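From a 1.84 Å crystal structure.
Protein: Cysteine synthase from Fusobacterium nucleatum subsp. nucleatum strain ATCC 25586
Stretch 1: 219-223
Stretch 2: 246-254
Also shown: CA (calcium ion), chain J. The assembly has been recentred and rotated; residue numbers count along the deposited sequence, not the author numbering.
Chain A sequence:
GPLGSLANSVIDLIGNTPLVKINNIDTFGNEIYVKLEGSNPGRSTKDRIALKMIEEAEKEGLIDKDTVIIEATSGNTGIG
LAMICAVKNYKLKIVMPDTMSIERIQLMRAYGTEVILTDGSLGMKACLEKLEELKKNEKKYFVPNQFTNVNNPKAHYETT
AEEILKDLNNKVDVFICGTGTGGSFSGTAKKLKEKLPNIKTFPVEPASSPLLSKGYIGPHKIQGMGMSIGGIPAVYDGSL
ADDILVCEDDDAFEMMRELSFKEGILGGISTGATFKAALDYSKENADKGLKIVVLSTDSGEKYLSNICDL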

# COMPACT_ATOMS: atom_id res chain seq x y z
N PRO A 219 -1.03 26.12 -13.82
CA PRO A 219 -0.31 25.28 -12.87
C PRO A 219 -1.23 24.79 -11.76
O PRO A 219 -2.15 25.50 -11.32
CB PRO A 219 0.76 26.23 -12.33
CG PRO A 219 0.07 27.56 -12.32
CD PRO A 219 -0.87 27.55 -13.51
N HIS A 220 -1.03 23.55 -11.32
CA HIS A 220 -1.78 23.03 -10.17
C HIS A 220 -0.93 21.99 -9.48
O HIS A 220 0.07 21.52 -10.03
CB HIS A 220 -3.12 22.42 -10.62
CG HIS A 220 -2.96 21.12 -11.35
ND1 HIS A 220 -2.97 19.92 -10.72
CD2 HIS A 220 -2.75 20.85 -12.71
CE1 HIS A 220 -2.74 18.94 -11.63
NE2 HIS A 220 -2.62 19.50 -12.83
N LYS A 221 -1.32 21.68 -8.25
CA LYS A 221 -0.55 20.76 -7.38
C LYS A 221 -1.28 19.43 -7.15
O LYS A 221 -0.86 18.62 -6.30
CB LYS A 221 -0.29 21.44 -6.03
CG LYS A 221 0.48 22.74 -6.13
CD LYS A 221 0.73 23.40 -4.79
CE LYS A 221 1.42 24.74 -4.97
NZ LYS A 221 1.53 25.47 -3.68
N ILE A 222 -2.37 19.19 -7.88
CA ILE A 222 -3.17 17.97 -7.65
C ILE A 222 -2.57 16.89 -8.56
O ILE A 222 -3.08 16.60 -9.66
CB ILE A 222 -4.68 18.16 -7.90
CG1 ILE A 222 -5.19 19.41 -7.14
CG2 ILE A 222 -5.45 16.89 -7.53
CD1 ILE A 222 -6.64 19.76 -7.41
N GLN A 223 -1.48 16.31 -8.08
CA GLN A 223 -0.68 15.38 -8.89
C GLN A 223 -1.50 14.25 -9.49
O GLN A 223 -2.27 13.60 -8.78
CB GLN A 223 0.48 14.82 -8.07
CG GLN A 223 1.45 15.86 -7.57
CD GLN A 223 2.67 15.26 -6.86
OE1 GLN A 223 3.23 14.24 -7.31
NE2 GLN A 223 3.10 15.91 -5.77
N VAL A 246 -14.77 20.99 -9.78
CA VAL A 246 -13.41 21.42 -9.59
C VAL A 246 -12.99 21.40 -8.13
O VAL A 246 -13.83 21.36 -7.23
CB VAL A 246 -13.19 22.83 -10.16
CG1 VAL A 246 -13.60 22.88 -11.62
CG2 VAL A 246 -13.92 23.89 -9.32
N CYS A 247 -11.68 21.48 -7.92
CA CYS A 247 -11.12 21.64 -6.59
C CYS A 247 -9.84 22.46 -6.64
O CYS A 247 -8.98 22.25 -7.49
CB CYS A 247 -10.83 20.28 -5.96
SG CYS A 247 -10.37 20.36 -4.22
N GLU A 248 -9.73 23.42 -5.74
CA GLU A 248 -8.50 24.20 -5.55
C GLU A 248 -7.41 23.36 -4.88
O GLU A 248 -7.68 22.43 -4.14
CB GLU A 248 -8.79 25.48 -4.74
CG GLU A 248 -9.80 26.43 -5.39
CD GLU A 248 -9.20 27.35 -6.46
OE1 GLU A 248 -7.98 27.27 -6.75
OE2 GLU A 248 -9.95 28.18 -7.01
N ASP A 249 -6.17 23.71 -5.15
CA ASP A 249 -5.02 23.00 -4.58
C ASP A 249 -5.10 22.92 -3.06
O ASP A 249 -4.95 21.85 -2.49
CB ASP A 249 -3.73 23.71 -4.95
CG ASP A 249 -3.39 23.64 -6.44
OD1 ASP A 249 -3.97 22.80 -7.18
OD2 ASP A 249 -2.50 24.42 -6.85
N ASP A 250 -5.33 24.06 -2.38
CA ASP A 250 -5.31 24.07 -0.92
C ASP A 250 -6.39 23.19 -0.33
O ASP A 250 -6.13 22.44 0.62
CB ASP A 250 -5.31 25.53 -0.32
CG ASP A 250 -6.51 26.43 -0.80
OD1 ASP A 250 -7.33 26.00 -1.65
OD2 ASP A 250 -6.62 27.58 -0.30
N ASP A 251 -7.58 23.22 -0.89
CA ASP A 251 -8.69 22.40 -0.42
C ASP A 251 -8.42 20.90 -0.61
O ASP A 251 -8.80 20.08 0.25
CB ASP A 251 -9.98 22.78 -1.15
CG ASP A 251 -10.46 24.18 -0.83
OD1 ASP A 251 -10.11 24.70 0.26
OD2 ASP A 251 -11.18 24.77 -1.67
N ALA A 252 -7.75 20.54 -1.71
CA ALA A 252 -7.38 19.14 -1.96
C ALA A 252 -6.43 18.61 -0.86
O ALA A 252 -6.63 17.53 -0.35
CB ALA A 252 -6.76 18.96 -3.35
N PHE A 253 -5.40 19.39 -0.53
CA PHE A 253 -4.47 19.03 0.53
C PHE A 253 -5.20 18.96 1.88
O PHE A 253 -5.00 18.02 2.66
CB PHE A 253 -3.29 20.00 0.59
CG PHE A 253 -2.22 19.71 -0.43
CD1 PHE A 253 -1.31 18.69 -0.22
CD2 PHE A 253 -2.18 20.41 -1.62
CE1 PHE A 253 -0.34 18.39 -1.18
CE2 PHE A 253 -1.21 20.12 -2.57
CZ PHE A 253 -0.29 19.13 -2.35
N GLU A 254 -6.05 19.94 2.14
CA GLU A 254 -6.79 19.97 3.40
C GLU A 254 -7.65 18.70 3.57
O GLU A 254 -7.68 18.09 4.65
CB GLU A 254 -7.64 21.25 3.48
CG GLU A 254 -8.43 21.35 4.78
CD GLU A 254 -9.09 22.72 5.00
OE1 GLU A 254 -8.58 23.74 4.48
OE2 GLU A 254 -10.11 22.75 5.72
CA CA J . -8.73 28.16 -1.66
O HOH W 1 -9.64 27.33 0.82
O HOH W 2 -10.84 27.30 -1.99

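How do the two backbones meet? Residues 219-223 form an irregular segment that passes the start of a helix, with Lys 221 and Asp 249 the nearest pair, 5.7 Å from CA to CA. Glu 248 holds the N-cap position, and the helix runs on from Asp 249.

What polar bond joins them? The backbone N of Lys 221 donates to OD1 of Asp 249 at 3.1 Å, with a nearly straight N-H...O angle of 176°. A carboxylate in the first turn of the helix thus satisfies an amide that belongs to no regular structure. Next door, the N of Ile 222 donates to ND1 of His 220 at 3.0 Å, a bond within the loop itself.

Which side chains pack? Ile 222, buried, sets CG1 4.1 Å from CB of Ala 252, while its CD1 reaches 3.4 Å from the carbonyl O of Cys 247, where the strand ends. CB of Lys 221 lies 3.8 Å from CE2 of Phe 253, at the ring edge, so the aliphatic base of the lysine makes the contact while its end leads away.

Where does the calcium sit? The calcium ion (CA) lies on the helix side of the contact, 2.6 Å from both OD1 and OD2 of Asp 250, which bind it; the CA-to-CB bond of Asp 250 points away from the loop.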